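Long-range contacts in 5'-tyrosyl-DNA phosphodiesterase (Caenorhabditis elegans, PDB 4FVA), which belongs to the endonuclease/exonuclease/phosphatase family of the DNase I-like clan and holds a magnesium ion on two acidic side chains: residues Met17-Asp22 / His247-Ala252; Ile47-Glu52 / Leu122-Leu127; Leu168-Val173 / Lys212-Arg217. All coordinates share one frame; numbering follows the deposited sequence.

Contact 1: Met17-Asp22 / His247-Ala252. With MG (magnesium ion), chain F.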
loop_
_atom_site.group_PDB
_atom_site.type_symbol
_atom_site.label_atom_id
_atom_site.label_comp_id
_atom_site.label_asym_id
_atom_site.label_seq_id
_atom_site.Cartn_x
_atom_site.Cartn_y
_atom_site.Cartn_z
ATOM N N MET A 17 0.469 -0.708 -6.769
ATOM C CA MET A 17 -0.119 -1.839 -6.067
ATOM C C MET A 17 0.273 -1.729 -4.601
ATOM O O MET A 17 1.396 -1.315 -4.293
ATOM C CB MET A 17 0.402 -3.152 -6.658
ATOM C CG MET A 17 -0.104 -4.407 -5.944
ATOM S SD MET A 17 0.343 -5.844 -6.916
ATOM C CE MET A 17 0.139 -7.143 -5.702
ATOM N N SER A 18 -0.659 -2.055 -3.701
ATOM C CA SER A 18 -0.395 -2.034 -2.256
ATOM C C SER A 18 -0.929 -3.301 -1.605
ATOM O O SER A 18 -2.041 -3.748 -1.929
ATOM C CB SER A 18 -1.024 -0.805 -1.602
ATOM O OG SER A 18 -0.781 -0.798 -0.204
ATOM N N TRP A 19 -0.163 -3.870 -0.676
ATOM C CA TRP A 19 -0.513 -5.172 -0.117
ATOM C C TRP A 19 0.041 -5.374 1.281
ATOM O O TRP A 19 1.254 -5.283 1.503
ATOM C CB TRP A 19 0.026 -6.278 -1.029
ATOM C CG TRP A 19 -0.713 -7.580 -0.968
ATOM C CD1 TRP A 19 -1.745 -7.923 -0.118
ATOM C CD2 TRP A 19 -0.487 -8.722 -1.807
ATOM N NE1 TRP A 19 -2.164 -9.202 -0.388
ATOM C CE2 TRP A 19 -1.418 -9.714 -1.421
ATOM C CE3 TRP A 19 0.403 -8.998 -2.853
ATOM C CZ2 TRP A 19 -1.488 -10.963 -2.055
ATOM C CZ3 TRP A 19 0.340 -10.241 -3.480
ATOM C CH2 TRP A 19 -0.604 -11.211 -3.074
ATOM N N ASN A 20 -0.855 -5.646 2.223
ATOM C CA ASN A 20 -0.432 -6.115 3.532
ATOM C C ASN A 20 -0.240 -7.608 3.387
ATOM O O ASN A 20 -1.214 -8.336 3.161
ATOM C CB ASN A 20 -1.473 -5.768 4.599
ATOM C CG ASN A 20 -1.126 -6.337 5.960
ATOM O OD1 ASN A 20 -0.536 -7.413 6.057
ATOM N ND2 ASN A 20 -1.479 -5.608 7.020
ATOM N N ILE A 21 1.008 -8.063 3.485
ATOM C CA ILE A 21 1.303 -9.462 3.164
ATOM C C ILE A 21 1.280 -10.413 4.376
ATOM O O ILE A 21 1.647 -11.595 4.275
ATOM C CB ILE A 21 2.607 -9.606 2.355
ATOM C CG1 ILE A 21 3.821 -9.159 3.160
ATOM C CG2 ILE A 21 2.487 -8.833 0.988
ATOM C CD1 ILE A 21 5.131 -9.320 2.418
ATOM N N ASP A 22 0.824 -9.900 5.515
ATOM C CA ASP A 22 0.558 -10.776 6.655
ATOM C C ASP A 22 1.805 -11.569 7.029
ATOM O O ASP A 22 1.729 -12.774 7.284
ATOM C CB ASP A 22 -0.587 -11.726 6.294
ATOM C CG ASP A 22 -1.251 -12.365 7.508
ATOM O OD1 ASP A 22 -1.004 -11.908 8.639
ATOM O OD2 ASP A 22 -2.035 -13.327 7.313
ATOM N N HIS A 247 -5.279 -10.174 3.600
ATOM C CA HIS A 247 -5.714 -9.016 2.789
ATOM C C HIS A 247 -5.635 -9.305 1.278
ATOM O O HIS A 247 -4.726 -9.997 0.824
ATOM C CB HIS A 247 -4.835 -7.777 3.041
ATOM C CG HIS A 247 -4.984 -7.172 4.404
ATOM N ND1 HIS A 247 -5.532 -5.922 4.604
ATOM C CD2 HIS A 247 -4.616 -7.622 5.629
ATOM C CE1 HIS A 247 -5.523 -5.640 5.896
ATOM N NE2 HIS A 247 -4.972 -6.654 6.539
ATOM N N TRP A 248 -6.563 -8.742 0.505
ATOM C CA TRP A 248 -6.398 -8.692 -0.940
ATOM C C TRP A 248 -5.431 -7.554 -1.248
ATOM O O TRP A 248 -5.337 -6.595 -0.481
ATOM C CB TRP A 248 -7.723 -8.413 -1.653
ATOM C CG TRP A 248 -8.872 -9.318 -1.284
ATOM C CD1 TRP A 248 -10.187 -8.961 -1.133
ATOM C CD2 TRP A 248 -8.810 -10.728 -1.025
ATOM N NE1 TRP A 248 -10.944 -10.064 -0.809
ATOM C CE2 TRP A 248 -10.124 -11.159 -0.735
ATOM C CE3 TRP A 248 -7.774 -11.666 -1.020
ATOM C CZ2 TRP A 248 -10.424 -12.490 -0.428
ATOM C CZ3 TRP A 248 -8.077 -12.996 -0.715
ATOM C CH2 TRP A 248 -9.386 -13.389 -0.423
ATOM N N ALA A 249 -4.721 -7.637 -2.364
ATOM C CA ALA A 249 -3.903 -6.504 -2.782
ATOM C C ALA A 249 -4.780 -5.517 -3.548
ATOM O O ALA A 249 -5.746 -5.921 -4.190
ATOM C CB ALA A 249 -2.734 -6.976 -3.655
ATOM N N ILE A 250 -4.471 -4.231 -3.463
ATOM C CA ILE A 250 -5.120 -3.268 -4.333
ATOM C C ILE A 250 -4.151 -2.888 -5.442
ATOM O O ILE A 250 -2.936 -2.865 -5.238
ATOM C CB ILE A 250 -5.675 -2.019 -3.594
ATOM C CG1 ILE A 250 -4.572 -1.232 -2.893
ATOM C CG2 ILE A 250 -6.764 -2.427 -2.586
ATOM C CD1 ILE A 250 -5.104 0.029 -2.211
ATOM N N ASN A 251 -4.699 -2.619 -6.618
ATOM C CA ASN A 251 -3.910 -2.367 -7.809
ATOM C C ASN A 251 -4.534 -1.221 -8.612
ATOM O O ASN A 251 -5.591 -1.382 -9.220
ATOM C CB ASN A 251 -3.840 -3.648 -8.643
ATOM C CG ASN A 251 -3.012 -3.477 -9.906
ATOM O OD1 ASN A 251 -2.023 -2.757 -9.915
ATOM N ND2 ASN A 251 -3.439 -4.118 -10.990
ATOM N N ALA A 252 -3.912 -0.051 -8.585
ATOM C CA ALA A 252 -4.499 1.102 -9.259
ATOM C C ALA A 252 -3.614 1.577 -10.397
ATOM O O ALA A 252 -2.392 1.768 -10.220
ATOM C CB ALA A 252 -4.753 2.233 -8.261
HETATM MG MG MG F . -1.325 -10.012 10.017
HETATM O O HOH W 1 -3.600 -5.168 1.319
HETATM O O HOH W 2 -2.178 -9.146 7.831
HETATM O O HOH W 3 -1.240 -11.533 12.067
#
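Ala-249 sets its methyl group on the indole of Trp-19 where strands 13-20 and 249-255 pair. CB of Ala-249 lies 3.5 Å from the centroid of the five-membered ring of Trp-19, close to the ring normal, in a CH-pi contact. The indole is also tied at its edge: NE1 of Trp-19 donates to the backbone O of His-247 at 2.9 Å, with that oxygen in the ring plane, though the N-H comes from above the carbonyl plane; CG2 of Ile-21 rests on the opposite ring face. Met-17, its CG anti to the backbone N (chi1 177°) and its chain extended, brings CE to 3.5 Å from CB of Ala-249. Ser-18 and Ile-250 form a hydrogen-bonded pair, Ser-18 N to Ile-250 O and Ile-250 N to Ser-18 O both at 2.9 Å; their side chains lie on the sheet face opposite Met-17, CB of Ser-18 against CG1 of Ile-250.

Toward the metal the strands part and water enters. Water 1 bridges Asn-20 N and Trp-248 O, where the register of the Ser-18/Ile-250 pair, carried on, would probably have placed a direct bond. Here the amide of Asn-20 stacks on the imidazole of His-247, the two planes only 5° apart, with CB of Asn-20 3.8 Å from the ring centroid. ND1 of that ring is hydrogen-bonded to Asp-216. OD1 of Asn-20 accepts from Asp-22 N at 2.9 Å, an Asx turn, and also faces metal-bound water 2, which probably donates to it; ND2 is held by Asp-165 and Glu-52. Asp-22 OD1 binds the magnesium ion at 2.4 Å. Asn-20 is thus placed as a second-shell residue, joining the buried strand pair to the turn that presents the metal ligand.

Contact 2: Ile47-Glu52 / Leu122-Leu127. With MG (magnesium ion), chain F.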
loop_
_atom_site.group_PDB
_atom_site.type_symbol
_atom_site.label_atom_id
_atom_site.label_comp_id
_atom_site.label_asym_id
_atom_site.label_seq_id
_atom_site.Cartn_x
_atom_site.Cartn_y
_atom_site.Cartn_z
ATOM N N ILE A 47 4.943 0.395 -9.375
ATOM C CA ILE A 47 5.263 0.775 -8.009
ATOM C C ILE A 47 4.501 -0.155 -7.075
ATOM O O ILE A 47 3.322 -0.427 -7.291
ATOM C CB ILE A 47 4.869 2.242 -7.734
ATOM C CG1 ILE A 47 5.686 3.190 -8.626
ATOM C CG2 ILE A 47 5.073 2.605 -6.261
ATOM C CD1 ILE A 47 5.099 4.589 -8.699
ATOM N N LEU A 48 5.179 -0.653 -6.051
ATOM C CA LEU A 48 4.550 -1.577 -5.122
ATOM C C LEU A 48 4.798 -1.170 -3.679
ATOM O O LEU A 48 5.947 -0.995 -3.273
ATOM C CB LEU A 48 5.056 -3.003 -5.371
ATOM C CG LEU A 48 4.663 -4.090 -4.365
ATOM C CD1 LEU A 48 3.153 -4.415 -4.489
ATOM C CD2 LEU A 48 5.510 -5.357 -4.566
ATOM N N PHE A 49 3.711 -1.004 -2.923
ATOM C CA PHE A 49 3.765 -0.793 -1.476
ATOM C C PHE A 49 3.502 -2.104 -0.727
ATOM O O PHE A 49 2.507 -2.769 -0.998
ATOM C CB PHE A 49 2.678 0.203 -1.047
ATOM C CG PHE A 49 2.913 1.624 -1.491
ATOM C CD1 PHE A 49 4.042 1.983 -2.210
ATOM C CD2 PHE A 49 1.979 2.612 -1.176
ATOM C CE1 PHE A 49 4.251 3.315 -2.599
ATOM C CE2 PHE A 49 2.176 3.942 -1.564
ATOM C CZ PHE A 49 3.317 4.295 -2.276
ATOM N N LEU A 50 4.358 -2.464 0.229
ATOM C CA LEU A 50 4.084 -3.614 1.107
ATOM C C LEU A 50 3.998 -3.174 2.566
ATOM O O LEU A 50 4.701 -2.244 2.972
ATOM C CB LEU A 50 5.182 -4.675 0.989
ATOM C CG LEU A 50 5.443 -5.240 -0.413
ATOM C CD1 LEU A 50 6.608 -6.226 -0.357
ATOM C CD2 LEU A 50 4.170 -5.925 -0.933
ATOM N N GLN A 51 3.155 -3.858 3.341
ATOM C CA GLN A 51 3.100 -3.689 4.786
ATOM C C GLN A 51 3.172 -5.054 5.480
ATOM O O GLN A 51 2.877 -6.090 4.868
ATOM C CB GLN A 51 1.826 -2.938 5.206
ATOM C CG GLN A 51 1.557 -1.654 4.443
ATOM C CD GLN A 51 0.794 -1.869 3.148
ATOM O OE1 GLN A 51 -0.065 -2.756 3.060
ATOM N NE2 GLN A 51 1.104 -1.045 2.125
ATOM N N GLU A 52 3.528 -5.049 6.764
ATOM C CA GLU A 52 3.736 -6.283 7.524
ATOM C C GLU A 52 4.712 -7.226 6.835
ATOM O O GLU A 52 4.467 -8.427 6.738
ATOM C CB GLU A 52 2.410 -7.006 7.817
ATOM C CG GLU A 52 1.742 -6.499 9.081
ATOM C CD GLU A 52 0.604 -7.366 9.538
ATOM O OE1 GLU A 52 0.793 -8.606 9.682
ATOM O OE2 GLU A 52 -0.493 -6.796 9.733
ATOM N N LEU A 122 6.069 9.090 -3.030
ATOM C CA LEU A 122 5.418 7.849 -2.634
ATOM C C LEU A 122 5.385 7.819 -1.121
ATOM O O LEU A 122 6.439 7.879 -0.483
ATOM C CB LEU A 122 6.201 6.637 -3.158
ATOM C CG LEU A 122 6.430 6.602 -4.677
ATOM C CD1 LEU A 122 7.208 5.357 -5.121
ATOM C CD2 LEU A 122 5.084 6.695 -5.378
ATOM N N LEU A 123 4.187 7.728 -0.552
ATOM C CA LEU A 123 4.015 7.672 0.896
ATOM C C LEU A 123 3.249 6.408 1.293
ATOM O O LEU A 123 2.072 6.255 0.966
ATOM C CB LEU A 123 3.281 8.916 1.396
ATOM C CG LEU A 123 3.959 10.273 1.143
ATOM C CD1 LEU A 123 3.688 10.793 -0.269
ATOM C CD2 LEU A 123 3.517 11.283 2.193
ATOM N N ASN A 124 3.942 5.512 1.991
ATOM C CA ASN A 124 3.424 4.203 2.359
ATOM C C ASN A 124 3.360 4.083 3.875
ATOM O O ASN A 124 4.347 4.382 4.576
ATOM C CB ASN A 124 4.345 3.117 1.768
ATOM C CG ASN A 124 3.866 1.700 2.052
ATOM O OD1 ASN A 124 2.688 1.470 2.318
ATOM N ND2 ASN A 124 4.796 0.733 1.998
ATOM N N THR A 125 2.217 3.634 4.387
ATOM C CA THR A 125 2.059 3.511 5.824
ATOM C C THR A 125 1.201 2.324 6.195
ATOM O O THR A 125 0.482 1.778 5.370
ATOM C CB THR A 125 1.469 4.790 6.472
ATOM O OG1 THR A 125 1.606 4.713 7.898
ATOM C CG2 THR A 125 -0.018 4.933 6.109
ATOM N N HIS A 126 1.311 1.924 7.452
ATOM C CA HIS A 126 0.459 0.902 8.030
ATOM C C HIS A 126 -0.078 1.510 9.321
ATOM O O HIS A 126 0.599 1.454 10.345
ATOM C CB HIS A 126 1.295 -0.342 8.340
ATOM C CG HIS A 126 0.509 -1.485 8.909
ATOM N ND1 HIS A 126 1.107 -2.623 9.399
ATOM C CD2 HIS A 126 -0.828 -1.652 9.081
ATOM C CE1 HIS A 126 0.174 -3.453 9.845
ATOM N NE2 HIS A 126 -1.006 -2.890 9.660
ATOM N N LEU A 127 -1.275 2.101 9.282
ATOM C CA LEU A 127 -1.756 2.857 10.446
ATOM C C LEU A 127 -2.136 1.964 11.631
ATOM O O LEU A 127 -2.429 0.776 11.455
ATOM C CB LEU A 127 -2.925 3.771 10.061
ATOM C CG LEU A 127 -2.591 4.805 8.976
ATOM C CD1 LEU A 127 -3.746 5.805 8.798
ATOM C CD2 LEU A 127 -1.269 5.507 9.291
HETATM MG MG MG F . -1.325 -10.012 10.017
HETATM O O HOH W 4 3.804 -2.985 8.617
HETATM O O HOH W 3 -1.240 -11.533 12.067
HETATM O O HOH W 2 -2.178 -9.146 7.831
#
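Phe-49 lies with one ring face under CB of Asn-124, which sits over the ring centre 3.9 Å from the centroid. This CB makes a CH-pi contact, and the amide beyond it stacks nearly parallel to the ring. At the ring edge, CZ of Phe-49 meets CB of Leu-122 at 3.8 Å, and beyond it Ile-47 and Leu-122 touch tip to tip, CG2 to CD1.

The amide of Asn-124, its CG anti to the backbone N, works in both directions: ND2 donates to Leu-50 O at 3.1 Å, from above the carbonyl plane, and OD1 accepts from NE2 of Gln-51 at 3.0 Å, the two amides turned 76° apart. NE2 of Gln-51 also reaches Ser-18. Further along, CE1 of His-126 approaches OE2 of Glu-52 at 3.4 Å, and water 4 joins His-126 ND1 to Glu-52 N. Glu-52 OE1 binds the magnesium ion at 2.6 Å, while its OE2 accepts from Asn-20.

With the axes of 47-51 and 122-126 7.3 Å apart and inclined by 21°, the strands face each other between the two sheets of the DNase I-like alpha/beta sandwich: 47-53 runs between 13-20 and 80-86 of one sheet, 118-126 between 107-115 and 159-163 of the other.

Contact 3: Leu168-Val173 / Lys212-Arg217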
loop_
_atom_site.group_PDB
_atom_site.type_symbol
_atom_site.label_atom_id
_atom_site.label_comp_id
_atom_site.label_asym_id
_atom_site.label_seq_id
_atom_site.Cartn_x
_atom_site.Cartn_y
_atom_site.Cartn_z
ATOM N N LEU A 168 -8.796 1.743 8.264
ATOM C CA LEU A 168 -9.856 2.733 8.446
ATOM C C LEU A 168 -11.255 2.139 8.447
ATOM O O LEU A 168 -11.543 1.186 7.713
ATOM C CB LEU A 168 -9.788 3.816 7.353
ATOM C CG LEU A 168 -8.676 4.878 7.394
ATOM C CD1 LEU A 168 -8.678 5.762 6.124
ATOM C CD2 LEU A 168 -8.758 5.735 8.658
ATOM N N ARG A 169 -12.111 2.695 9.299
ATOM C CA ARG A 169 -13.550 2.630 9.079
ATOM C C ARG A 169 -13.879 3.987 8.441
ATOM O O ARG A 169 -13.251 4.991 8.787
ATOM C CB ARG A 169 -14.279 2.440 10.408
ATOM C CG ARG A 169 -13.363 2.040 11.578
ATOM C CD ARG A 169 -13.040 0.546 11.611
ATOM N NE ARG A 169 -11.611 0.283 11.809
ATOM C CZ ARG A 169 -11.117 -0.780 12.447
ATOM N NH1 ARG A 169 -11.937 -1.686 12.968
ATOM N NH2 ARG A 169 -9.798 -0.938 12.572
ATOM N N ASP A 170 -14.821 4.040 7.500
ATOM C CA ASP A 170 -15.057 5.289 6.751
ATOM C C ASP A 170 -15.310 6.546 7.600
ATOM O O ASP A 170 -14.913 7.650 7.216
ATOM C CB ASP A 170 -16.169 5.121 5.713
ATOM C CG ASP A 170 -15.626 4.723 4.348
ATOM O OD1 ASP A 170 -15.099 5.615 3.645
ATOM O OD2 ASP A 170 -15.720 3.533 3.978
ATOM N N GLU A 171 -15.988 6.386 8.732
ATOM C CA GLU A 171 -16.289 7.520 9.599
ATOM C C GLU A 171 -15.018 8.109 10.207
ATOM O O GLU A 171 -15.057 9.174 10.824
ATOM C CB GLU A 171 -17.242 7.092 10.711
ATOM C CG GLU A 171 -16.660 6.049 11.652
ATOM C CD GLU A 171 -16.531 4.682 10.997
ATOM O OE1 GLU A 171 -16.723 4.586 9.764
ATOM O OE2 GLU A 171 -16.252 3.703 11.721
ATOM N N GLU A 172 -13.902 7.396 10.070
ATOM C CA GLU A 172 -12.630 7.855 10.628
ATOM C C GLU A 172 -11.867 8.816 9.705
ATOM O O GLU A 172 -10.941 9.499 10.152
ATOM C CB GLU A 172 -11.733 6.667 11.002
ATOM C CG GLU A 172 -12.272 5.805 12.142
ATOM C CD GLU A 172 -11.415 4.565 12.417
ATOM O OE1 GLU A 172 -10.691 4.106 11.501
ATOM O OE2 GLU A 172 -11.470 4.049 13.556
ATOM N N VAL A 173 -12.251 8.876 8.430
ATOM C CA VAL A 173 -11.543 9.713 7.450
ATOM C C VAL A 173 -11.787 11.199 7.706
ATOM O O VAL A 173 -12.933 11.652 7.721
ATOM C CB VAL A 173 -11.982 9.400 6.005
ATOM C CG1 VAL A 173 -11.475 10.473 5.046
ATOM C CG2 VAL A 173 -11.507 8.017 5.590
ATOM N N LYS A 212 -16.209 -7.188 7.098
ATOM C CA LYS A 212 -15.671 -6.731 5.817
ATOM C C LYS A 212 -15.240 -5.277 5.938
ATOM O O LYS A 212 -16.005 -4.442 6.418
ATOM C CB LYS A 212 -16.727 -6.845 4.708
ATOM C CG LYS A 212 -17.049 -8.262 4.272
ATOM C CD LYS A 212 -17.704 -8.305 2.893
ATOM C CE LYS A 212 -19.112 -7.728 2.902
ATOM N NZ LYS A 212 -19.801 -7.927 1.589
ATOM N N MET A 213 -14.034 -4.959 5.476
ATOM C CA MET A 213 -13.546 -3.590 5.604
ATOM C C MET A 213 -12.731 -3.162 4.397
ATOM O O MET A 213 -12.135 -3.988 3.703
ATOM C CB MET A 213 -12.716 -3.428 6.884
ATOM C CG MET A 213 -13.454 -3.860 8.143
ATOM S SD MET A 213 -14.843 -2.752 8.466
ATOM C CE MET A 213 -13.998 -1.244 8.931
ATOM N N ARG A 214 -12.736 -1.860 4.131
ATOM C CA ARG A 214 -11.883 -1.296 3.108
ATOM C C ARG A 214 -10.697 -0.646 3.789
ATOM O O ARG A 214 -10.558 0.581 3.786
ATOM C CB ARG A 214 -12.655 -0.294 2.253
ATOM C CG ARG A 214 -11.874 0.189 1.047
ATOM C CD ARG A 214 -12.795 0.788 -0.011
ATOM N NE ARG A 214 -13.262 2.131 0.332
ATOM C CZ ARG A 214 -12.601 3.247 0.035
ATOM N NH1 ARG A 214 -11.425 3.181 -0.590
ATOM N NH2 ARG A 214 -13.105 4.430 0.370
ATOM N N PHE A 215 -9.844 -1.493 4.354
ATOM C CA PHE A 215 -8.699 -1.076 5.147
ATOM C C PHE A 215 -7.592 -0.514 4.265
ATOM O O PHE A 215 -6.858 0.379 4.664
ATOM C CB PHE A 215 -8.147 -2.273 5.932
ATOM C CG PHE A 215 -8.937 -2.630 7.179
ATOM C CD1 PHE A 215 -9.722 -1.688 7.826
ATOM C CD2 PHE A 215 -8.861 -3.923 7.715
ATOM C CE1 PHE A 215 -10.428 -2.026 8.983
ATOM C CE2 PHE A 215 -9.564 -4.270 8.871
ATOM C CZ PHE A 215 -10.348 -3.319 9.503
ATOM N N ASP A 216 -7.461 -1.074 3.071
ATOM C CA ASP A 216 -6.361 -0.730 2.195
ATOM C C ASP A 216 -6.811 0.286 1.155
ATOM O O ASP A 216 -7.775 0.056 0.429
ATOM C CB ASP A 216 -5.832 -2.009 1.550
ATOM C CG ASP A 216 -5.499 -3.068 2.586
ATOM O OD1 ASP A 216 -4.398 -2.979 3.154
ATOM O OD2 ASP A 216 -6.338 -3.965 2.862
ATOM N N ARG A 217 -6.124 1.421 1.095
ATOM C CA ARG A 217 -6.553 2.499 0.208
ATOM C C ARG A 217 -5.373 3.209 -0.425
ATOM O O ARG A 217 -4.257 3.184 0.100
ATOM C CB ARG A 217 -7.405 3.524 0.967
ATOM C CG ARG A 217 -8.596 2.918 1.717
ATOM C CD ARG A 217 -9.496 3.994 2.313
ATOM N NE ARG A 217 -10.526 3.413 3.186
ATOM C CZ ARG A 217 -11.558 4.090 3.686
ATOM N NH1 ARG A 217 -11.712 5.380 3.407
ATOM N NH2 ARG A 217 -12.437 3.479 4.465
HETATM O O HOH W 5 -13.549 0.414 5.961
#
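Arg-217 runs out extended from CG to NE and crosses Leu-168 at about a right angle, so that CB of Leu-168 lies over one face of the guanidinium, 3.9 Å from NH2 of Arg-217. On the opposite face comes NH2 of Arg-214, whose own guanidinium is paired with Asp-182. The rotation of the Arg-217 group is fixed from within its own segment, by the break in strand 212-221: NE donates to Arg-214 O at 2.9 Å, almost straight and in the guanidinium plane. Asp-170 meets the far end with its carboxylate turned 40° from the guanidinium. The salt bridge joins its OD2 to NH2 of Arg-217 at 3.3 Å, but Asp-170 is poorly ordered and the accompanying bond from NH1 to OD1 is weak.

A second crossing involves the next residue, Arg-169, whose NH2 bonds to Asn-167 O. Its guanidinium takes CE1 of Phe-215 over one face, 3.7 Å from CZ of Arg-169, with the two planes inclined by 53°, while the bent chain of Met-213 brings CE to 3.4 Å from CD of Arg-169. Leu-168 O lies at the edge of the Phe-215 ring, 3.4 Å from CD1, and water 5 links that oxygen to Arg-214 N.

The contact therefore pins the loop after strand 159-163 against strand 212-221. Its polar grip divides between a buried arginine anchored to its own backbone and an exposed aspartate that probably contributes a more mobile, solvent-screened attraction.

Overall arrangement
Contacts 1 and 2 show how a DNase I-like sandwich brings distant parts of its chain to one metal. Their centres are 9 Å apart and they adjoin through neighbouring strands 13-20 and 47-53, where Met-17 O lies 2.7 Å from Phe-49 N; Asp-22 of the first and Glu-52 of the second bind the same magnesium ion, whose two waters lie beside both contacts. Contact 3 ties a loop to strand 212-221 of the sheet that also holds 118-126; the side chain of Phe-215 is about 10 Å from the ion. It connects to contact 1 through Asp-216, whose OD2 is 2.7 Å from ND1 of His-247. Contacts 2 and 3 approach to about 4 Å between nearest atoms.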